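Local coordinates for protein YCAC GENE product (Escherichia coli, PDB 1YAC) that forms an octameric hydrolase of the isochorismatase family, whose substrate specificity the structure alone does not show, at the interface of chains A and B and the interface of chains A and C. Coordinates in Å, arbitrary orientation; residue numbers count along the deposited sequence, not the author numbering. Chains: chain A/B/C, YCAC GENE product.

Contact 1: the interface of chains A and B. Residues chain A 89, 116-117, 121, 124, 154; chain B 5-7, 134, 161, 163, 167, 170-171.
A:Arg154 reaches across the interface as a straight arm between B:Gln161, B:Met163 and B:Glu171. At its root, CB carries CG anti to the backbone N (chi1 -162°), and the chain then runs extended to NE. CG and CD skirt the amide oxygen of B:Gln161, CD at 4.0 Å from OE1. The guanidinium does the binding. NE and NH2 clasp B:Gln161 OE1 side-on, NE at 2.8 Å, the oxygen lying in the guanidinium plane while the donors stand above the carbonyl plane of the amide. End-on, NH1 meets B:Glu171 OE1 at 2.8 Å and NH2 meets OE2 at 3.0 Å, each oxygen using its syn lone pair in a two-pronged salt bridge. B:Met163 SD lies over one guanidinium face and A:Leu124 CD1 over the opposite one, both offset toward the rim, while the bonds to B:Gln161 and B:Glu171 hold its rotation. Second-shell bonds set the acceptors: B:Gln161 NE2 donates to B:Val6 O at 2.8 Å, fixing the amide flip, and B:Tyr5 OH donates to B:Glu171 OE1 at 2.7 Å from above the carboxylate plane. This hydroxyl and the neighbouring arginine may favour a charged carboxylate. A:Leu124 CB sits over the face of the B:Tyr5 ring, 3.7 Å from its centroid, while the A:Phe121 ring points its edge at B:Gly167 O. In the fold, helices 115-128 and 145-158 of chain A pack against strand 161-163, helix 165-173 and the N-terminal segment of chain B.

Contact 2: the interface of chains A and B. Residues chain A 59, 86-89, 92; chain B 7, 170, 173-177, 183.
B:Asp175 OD1 is gripped by two N-H groups of B:Arg177: NE arrives on the syn lone pair at 3.0 Å and the backbone N on the anti one. NH2 of the same guanidinium takes B:Asp175 OD2, so a side-on pair within chain B holds the carboxylate and probably stiffens the turn that meets chain A. There A:Asn87 and B:Asp175 form an antiparallel beta bridge. A:Ile88 N donates almost straight to B:Arg174 O at 3.0 Å (177° at H), and B:Trp176 N donates to A:Gly86 O at 2.9 Å. A:Ile88 turns CG1 beside its backbone N (chi1 -66°), sending CD1 toward B:Cys170 O while CG2 meets B:Cys170 CB at 3.8 Å; the A:Ile88 and B:Trp176 side chains cross at about a right angle, CG1 nearest CD1 of the indole. Farther along, B:Arg7 and A:Asp92 meet tip to tip in an end-on salt bridge, NH1 to OD2 at 2.9 Å and NH2 to OD1, both on syn lone pairs. The guanidinium of B:Arg174 lies over that of B:Arg7, NH1 above its centre; the nearby A:Asp92 carboxylate may offset their repulsion. Water 2 joins the two halves of the contact, bonded to A:Asn89 N, to A:Asp92 OD2 and, at 2.6 Å, to B:Arg174 O.

Contact 3: the interface of chains A and C. Residues chain A 22-23, 66-67, 69-70; chain C 196, 199-200, 203.
The tight part of this contact is a small apolar fit between A:Pro67 and one side of the C-terminal helix 192-204 of chain C. A:Pro67 CG rests over the gap between two methyls a helical turn apart, touching C:Thr199 CG2 at 3.5 Å and C:Thr203 CG2 at 3.7 Å. The two threonines present these methyls differently. In C:Thr199, CG2 is anti to the backbone N and the hydroxyl lies beside that N (chi1 -62°); in C:Thr203, OG1 takes the crowded position between N and the carbonyl carbon (chi1 74°), which turns CG2 toward the proline ring. C:Thr199 and A:Pro67 slide past each other, whereas C:Thr203 meets the ring tip to tip. Beside them A:Ala22 CB rests against C:Ser200 OG at 3.4 Å, a methyl laid on a hydroxyl that itself leans back weakly on C:Asn196 O. Packing slackens toward the other flank. A:Pro70 faces C:Thr199 CG2 through CD at 3.9 Å, and A:Val69 CG1 runs alongside C:Asn196 with OD1 4.1 Å away. No hydrogen bond or salt bridge crosses the patch, so within it the fit rests on packing. Even the side chain of C:Asn196 touches through carbon, its CB lying 3.4 Å from A:Ala22 O.

Contact 1: the interface of chains A and B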
# COMPACT_ATOMS: atom_id res chain seq x y z
N ASN A 89 -12.53 -13.09 -28.13
CA ASN A 89 -12.51 -14.33 -27.34
C ASN A 89 -11.91 -15.39 -28.30
O ASN A 89 -12.48 -15.66 -29.36
CB ASN A 89 -13.93 -14.75 -26.95
CG ASN A 89 -13.96 -16.09 -26.25
OD1 ASN A 89 -12.94 -16.75 -26.07
ND2 ASN A 89 -15.14 -16.49 -25.82
N GLU A 116 -9.11 -10.23 -17.75
CA GLU A 116 -10.58 -10.22 -17.80
C GLU A 116 -11.20 -10.40 -19.20
O GLU A 116 -12.42 -10.50 -19.33
CB GLU A 116 -11.14 -8.96 -17.14
CG GLU A 116 -11.02 -7.66 -17.98
CD GLU A 116 -9.67 -6.95 -17.86
OE1 GLU A 116 -8.66 -7.60 -17.53
OE2 GLU A 116 -9.64 -5.73 -18.10
N VAL A 117 -10.35 -10.41 -20.24
CA VAL A 117 -10.83 -10.58 -21.60
C VAL A 117 -10.18 -11.79 -22.29
O VAL A 117 -10.82 -12.83 -22.45
CB VAL A 117 -10.58 -9.32 -22.46
CG1 VAL A 117 -10.91 -9.60 -23.93
CG2 VAL A 117 -11.44 -8.17 -21.95
N PHE A 121 -12.59 -14.84 -21.07
CA PHE A 121 -13.56 -15.23 -22.10
C PHE A 121 -13.36 -16.70 -22.53
O PHE A 121 -14.30 -17.51 -22.44
CB PHE A 121 -13.55 -14.27 -23.30
CG PHE A 121 -14.02 -12.85 -22.97
CD1 PHE A 121 -14.36 -12.48 -21.67
CD2 PHE A 121 -14.08 -11.89 -23.97
CE1 PHE A 121 -14.77 -11.16 -21.37
CE2 PHE A 121 -14.48 -10.57 -23.68
CZ PHE A 121 -14.82 -10.21 -22.37
N LEU A 124 -14.14 -19.20 -19.67
CA LEU A 124 -15.57 -19.41 -19.46
C LEU A 124 -16.17 -20.28 -20.56
O LEU A 124 -17.00 -21.15 -20.30
CB LEU A 124 -16.29 -18.05 -19.37
CG LEU A 124 -15.85 -17.15 -18.21
CD1 LEU A 124 -16.54 -15.79 -18.29
CD2 LEU A 124 -16.14 -17.83 -16.88
N ARG A 154 -15.30 -13.74 -11.37
CA ARG A 154 -16.08 -14.26 -12.48
C ARG A 154 -15.64 -15.67 -12.90
O ARG A 154 -16.48 -16.55 -13.12
CB ARG A 154 -16.03 -13.30 -13.67
CG ARG A 154 -17.15 -13.55 -14.69
CD ARG A 154 -17.06 -12.62 -15.89
NE ARG A 154 -18.25 -12.77 -16.73
CZ ARG A 154 -18.31 -12.41 -18.01
NH1 ARG A 154 -17.26 -11.87 -18.60
NH2 ARG A 154 -19.43 -12.60 -18.69
N TYR B 5 -21.68 -20.03 -20.18
CA TYR B 5 -21.00 -18.74 -20.19
C TYR B 5 -22.10 -17.75 -20.62
O TYR B 5 -22.50 -17.73 -21.79
CB TYR B 5 -19.86 -18.79 -21.22
CG TYR B 5 -19.12 -17.50 -21.54
CD1 TYR B 5 -19.21 -16.36 -20.72
CD2 TYR B 5 -18.31 -17.44 -22.66
CE1 TYR B 5 -18.49 -15.20 -21.03
CE2 TYR B 5 -17.60 -16.29 -22.98
CZ TYR B 5 -17.68 -15.18 -22.17
OH TYR B 5 -16.96 -14.06 -22.53
N VAL B 6 -22.65 -17.02 -19.65
CA VAL B 6 -23.71 -16.04 -19.90
C VAL B 6 -22.99 -14.72 -20.24
O VAL B 6 -22.67 -13.92 -19.36
CB VAL B 6 -24.64 -15.88 -18.66
CG1 VAL B 6 -25.76 -14.87 -18.92
CG2 VAL B 6 -25.22 -17.23 -18.27
N ARG B 7 -22.69 -14.56 -21.53
CA ARG B 7 -21.98 -13.38 -22.00
C ARG B 7 -22.85 -12.28 -22.58
O ARG B 7 -23.92 -12.53 -23.14
CB ARG B 7 -20.90 -13.79 -23.00
CG ARG B 7 -21.37 -14.54 -24.23
CD ARG B 7 -20.20 -14.62 -25.22
NE ARG B 7 -20.42 -15.50 -26.35
CZ ARG B 7 -19.54 -15.71 -27.32
NH1 ARG B 7 -18.36 -15.09 -27.30
NH2 ARG B 7 -19.82 -16.52 -28.33
N PHE B 134 -24.85 -7.58 -14.76
CA PHE B 134 -23.42 -7.40 -14.95
C PHE B 134 -23.07 -6.06 -14.29
O PHE B 134 -23.55 -5.00 -14.71
CB PHE B 134 -23.10 -7.34 -16.45
CG PHE B 134 -23.48 -8.60 -17.21
CD1 PHE B 134 -24.81 -8.86 -17.53
CD2 PHE B 134 -22.50 -9.49 -17.62
CE1 PHE B 134 -25.15 -10.01 -18.27
CE2 PHE B 134 -22.82 -10.63 -18.35
CZ PHE B 134 -24.16 -10.89 -18.67
N GLN B 161 -22.58 -10.87 -12.17
CA GLN B 161 -21.28 -11.07 -12.80
C GLN B 161 -20.51 -9.76 -12.63
O GLN B 161 -21.02 -8.69 -12.98
CB GLN B 161 -21.43 -11.44 -14.27
CG GLN B 161 -22.11 -12.79 -14.49
CD GLN B 161 -21.97 -13.31 -15.91
OE1 GLN B 161 -20.88 -13.69 -16.33
NE2 GLN B 161 -23.07 -13.34 -16.66
N MET B 163 -17.77 -7.28 -13.66
CA MET B 163 -17.00 -6.96 -14.84
C MET B 163 -16.45 -5.53 -14.76
O MET B 163 -16.74 -4.77 -13.82
CB MET B 163 -17.88 -7.13 -16.10
CG MET B 163 -18.06 -8.62 -16.54
SD MET B 163 -19.00 -8.76 -18.03
CE MET B 163 -17.76 -8.56 -19.25
N GLY B 167 -13.58 -4.87 -20.30
CA GLY B 167 -14.08 -6.22 -20.48
C GLY B 167 -15.49 -6.19 -21.08
O GLY B 167 -15.81 -6.98 -21.98
N CYS B 170 -15.36 -5.36 -24.78
CA CYS B 170 -14.85 -6.50 -25.55
C CYS B 170 -15.85 -7.63 -25.69
O CYS B 170 -15.90 -8.30 -26.73
CB CYS B 170 -13.55 -7.02 -24.93
SG CYS B 170 -12.12 -5.95 -25.18
N GLU B 171 -16.61 -7.88 -24.63
CA GLU B 171 -17.60 -8.95 -24.69
C GLU B 171 -18.76 -8.54 -25.60
O GLU B 171 -19.34 -9.37 -26.29
CB GLU B 171 -18.10 -9.30 -23.29
CG GLU B 171 -18.72 -10.70 -23.20
CD GLU B 171 -18.83 -11.19 -21.78
OE1 GLU B 171 -17.86 -11.80 -21.32
OE2 GLU B 171 -19.89 -11.00 -21.14
O HOH W 1 -11.78 -4.24 -18.04

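Contact 2: the interface of chains A and B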
# COMPACT_ATOMS: atom_id res chain seq x y z
N SER A 59 -3.84 -11.54 -31.00
CA SER A 59 -4.95 -10.73 -31.47
C SER A 59 -4.41 -9.53 -32.23
O SER A 59 -3.62 -8.75 -31.68
CB SER A 59 -5.76 -10.25 -30.26
OG SER A 59 -6.74 -9.31 -30.65
N GLY A 86 -9.66 -11.02 -35.87
CA GLY A 86 -10.75 -10.24 -35.31
C GLY A 86 -11.40 -10.71 -34.02
O GLY A 86 -11.76 -9.87 -33.19
N ASN A 87 -11.58 -12.01 -33.85
CA ASN A 87 -12.21 -12.55 -32.65
C ASN A 87 -11.47 -12.22 -31.37
O ASN A 87 -10.31 -12.60 -31.19
CB ASN A 87 -12.39 -14.06 -32.76
CG ASN A 87 -13.61 -14.43 -33.58
OD1 ASN A 87 -13.54 -15.27 -34.48
ND2 ASN A 87 -14.75 -13.78 -33.29
N ILE A 88 -12.15 -11.53 -30.46
CA ILE A 88 -11.56 -11.13 -29.19
C ILE A 88 -11.44 -12.34 -28.27
O ILE A 88 -10.39 -12.58 -27.68
CB ILE A 88 -12.38 -9.97 -28.56
CG1 ILE A 88 -12.24 -8.72 -29.44
CG2 ILE A 88 -11.89 -9.69 -27.15
CD1 ILE A 88 -13.01 -7.49 -28.95
N ASN A 89 -12.53 -13.09 -28.13
CA ASN A 89 -12.51 -14.33 -27.34
C ASN A 89 -11.91 -15.39 -28.30
O ASN A 89 -12.48 -15.66 -29.36
CB ASN A 89 -13.93 -14.75 -26.95
CG ASN A 89 -13.96 -16.09 -26.25
OD1 ASN A 89 -12.94 -16.75 -26.07
ND2 ASN A 89 -15.14 -16.49 -25.82
N ASP A 92 -13.94 -18.09 -29.92
CA ASP A 92 -14.79 -17.78 -31.06
C ASP A 92 -14.08 -18.03 -32.39
O ASP A 92 -14.69 -17.96 -33.46
CB ASP A 92 -15.26 -16.32 -31.01
CG ASP A 92 -16.41 -16.11 -30.04
OD1 ASP A 92 -17.16 -17.07 -29.78
OD2 ASP A 92 -16.57 -14.97 -29.55
N ARG B 7 -22.69 -14.56 -21.53
CA ARG B 7 -21.98 -13.38 -22.00
C ARG B 7 -22.85 -12.28 -22.58
O ARG B 7 -23.92 -12.53 -23.14
CB ARG B 7 -20.90 -13.79 -23.00
CG ARG B 7 -21.37 -14.54 -24.23
CD ARG B 7 -20.20 -14.62 -25.22
NE ARG B 7 -20.42 -15.50 -26.35
CZ ARG B 7 -19.54 -15.71 -27.32
NH1 ARG B 7 -18.36 -15.09 -27.30
NH2 ARG B 7 -19.82 -16.52 -28.33
N CYS B 170 -15.36 -5.36 -24.78
CA CYS B 170 -14.85 -6.50 -25.55
C CYS B 170 -15.85 -7.63 -25.69
O CYS B 170 -15.90 -8.30 -26.73
CB CYS B 170 -13.55 -7.02 -24.93
SG CYS B 170 -12.12 -5.95 -25.18
N HIS B 173 -18.53 -6.26 -28.22
CA HIS B 173 -18.05 -6.14 -29.58
C HIS B 173 -17.80 -7.48 -30.25
O HIS B 173 -18.08 -7.64 -31.44
CB HIS B 173 -16.77 -5.30 -29.63
CG HIS B 173 -16.51 -4.67 -30.97
ND1 HIS B 173 -15.45 -5.03 -31.78
CD2 HIS B 173 -17.15 -3.66 -31.61
CE1 HIS B 173 -15.45 -4.26 -32.85
NE2 HIS B 173 -16.47 -3.42 -32.78
N ARG B 174 -17.20 -8.41 -29.51
CA ARG B 174 -16.91 -9.76 -30.01
C ARG B 174 -15.83 -9.89 -31.08
O ARG B 174 -14.95 -10.75 -30.97
CB ARG B 174 -18.17 -10.42 -30.58
CG ARG B 174 -19.32 -10.57 -29.63
CD ARG B 174 -19.00 -11.52 -28.49
NE ARG B 174 -20.17 -11.67 -27.63
CZ ARG B 174 -21.20 -12.47 -27.91
NH1 ARG B 174 -21.18 -13.20 -29.02
NH2 ARG B 174 -22.26 -12.49 -27.11
N ASP B 175 -15.87 -9.02 -32.09
CA ASP B 175 -14.95 -9.05 -33.23
C ASP B 175 -14.54 -7.67 -33.70
O ASP B 175 -15.37 -6.86 -34.08
CB ASP B 175 -15.63 -9.79 -34.40
CG ASP B 175 -14.61 -10.35 -35.41
OD1 ASP B 175 -13.77 -9.60 -35.96
OD2 ASP B 175 -14.64 -11.58 -35.62
N TRP B 176 -13.23 -7.46 -33.76
CA TRP B 176 -12.66 -6.19 -34.20
C TRP B 176 -13.19 -5.80 -35.58
O TRP B 176 -13.61 -4.66 -35.79
CB TRP B 176 -11.14 -6.30 -34.29
CG TRP B 176 -10.41 -6.05 -33.03
CD1 TRP B 176 -9.89 -6.98 -32.17
CD2 TRP B 176 -10.04 -4.77 -32.50
NE1 TRP B 176 -9.22 -6.36 -31.14
CE2 TRP B 176 -9.30 -5.00 -31.32
CE3 TRP B 176 -10.26 -3.44 -32.91
CZ2 TRP B 176 -8.77 -3.95 -30.54
CZ3 TRP B 176 -9.74 -2.40 -32.14
CH2 TRP B 176 -9.01 -2.67 -30.97
N ARG B 177 -13.24 -6.78 -36.47
CA ARG B 177 -13.70 -6.56 -37.84
C ARG B 177 -15.10 -5.97 -37.98
O ARG B 177 -15.45 -5.44 -39.03
CB ARG B 177 -13.55 -7.86 -38.64
CG ARG B 177 -12.10 -8.30 -38.77
CD ARG B 177 -11.96 -9.69 -39.34
NE ARG B 177 -12.54 -10.71 -38.46
CZ ARG B 177 -12.57 -12.00 -38.76
NH1 ARG B 177 -12.07 -12.44 -39.91
NH2 ARG B 177 -13.11 -12.87 -37.90
N LEU B 183 -14.01 0.85 -32.33
CA LEU B 183 -13.55 0.30 -31.07
C LEU B 183 -12.20 0.91 -30.70
O LEU B 183 -11.96 1.26 -29.55
CB LEU B 183 -13.42 -1.22 -31.15
CG LEU B 183 -13.26 -1.94 -29.81
CD1 LEU B 183 -14.60 -1.90 -29.06
CD2 LEU B 183 -12.80 -3.38 -30.05
O HOH W 2 -15.17 -12.78 -29.31

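Contact 3: the interface of chains A and C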
# COMPACT_ATOMS: atom_id res chain seq x y z
N ALA A 22 3.87 -7.89 -27.36
CA ALA A 22 4.72 -6.76 -26.98
C ALA A 22 3.97 -5.48 -26.65
O ALA A 22 4.26 -4.84 -25.64
CB ALA A 22 5.76 -6.51 -28.05
N GLY A 23 3.01 -5.11 -27.50
CA GLY A 23 2.24 -3.90 -27.26
C GLY A 23 1.32 -4.09 -26.07
O GLY A 23 1.32 -3.28 -25.14
N GLY A 66 0.88 -5.50 -31.38
CA GLY A 66 2.24 -5.98 -31.52
C GLY A 66 2.39 -7.48 -31.64
O GLY A 66 1.43 -8.23 -31.44
N PRO A 67 3.61 -7.94 -31.94
CA PRO A 67 3.93 -9.36 -32.10
C PRO A 67 4.00 -10.09 -30.78
O PRO A 67 4.14 -9.47 -29.72
CB PRO A 67 5.30 -9.32 -32.76
CG PRO A 67 5.94 -8.12 -32.13
CD PRO A 67 4.81 -7.11 -32.15
N VAL A 69 5.63 -11.99 -27.84
CA VAL A 69 6.98 -11.81 -27.32
C VAL A 69 7.84 -12.94 -27.92
O VAL A 69 7.45 -14.11 -27.90
CB VAL A 69 7.04 -11.80 -25.78
CG1 VAL A 69 6.31 -10.57 -25.26
CG2 VAL A 69 6.45 -13.08 -25.19
N PRO A 70 9.03 -12.59 -28.45
CA PRO A 70 9.98 -13.51 -29.08
C PRO A 70 10.28 -14.82 -28.35
O PRO A 70 10.41 -15.87 -28.99
CB PRO A 70 11.23 -12.65 -29.24
CG PRO A 70 10.66 -11.28 -29.43
CD PRO A 70 9.60 -11.24 -28.37
N ASN C 196 9.99 -4.57 -25.02
CA ASN C 196 8.72 -4.67 -25.77
C ASN C 196 8.62 -3.59 -26.85
O ASN C 196 8.16 -3.84 -27.98
CB ASN C 196 7.52 -4.60 -24.82
CG ASN C 196 7.40 -5.85 -23.94
OD1 ASN C 196 7.85 -6.93 -24.32
ND2 ASN C 196 6.81 -5.70 -22.77
N THR C 199 10.87 -4.73 -29.64
CA THR C 199 10.28 -5.81 -30.40
C THR C 199 9.28 -5.27 -31.42
O THR C 199 9.34 -5.60 -32.61
CB THR C 199 9.59 -6.82 -29.47
OG1 THR C 199 10.57 -7.39 -28.60
CG2 THR C 199 8.91 -7.92 -30.27
N SER C 200 8.36 -4.41 -30.96
CA SER C 200 7.37 -3.85 -31.87
C SER C 200 8.02 -3.02 -32.98
O SER C 200 7.68 -3.17 -34.16
CB SER C 200 6.35 -3.01 -31.10
OG SER C 200 5.63 -3.81 -30.18
N THR C 203 10.02 -5.39 -35.52
CA THR C 203 9.21 -6.19 -36.44
C THR C 203 8.55 -5.32 -37.49
O THR C 203 8.31 -5.78 -38.60
CB THR C 203 8.16 -7.04 -35.71
OG1 THR C 203 7.11 -6.20 -35.25
CG2 THR C 203 8.77 -7.73 -34.52

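Contacts 1 and 2 are neighbouring parts of one A-B interface, their C-alpha centres about 12 Å apart, and they share A:Asn89, B:Arg7 and B:Cys170. Helix 165-173 of chain B serves both, continuing from contact 1 into the turn used in contact 2. Contact 3 lies about 26 Å from contact 1 and 21 Å from contact 2 and belongs to a different, two-fold symmetric interface, so its twin occurs with A and C exchanged. In the patches described, chain A meets B by charged and backbone bonds together with apolar packing, and C by packing alone; both interfaces belong to the octamer.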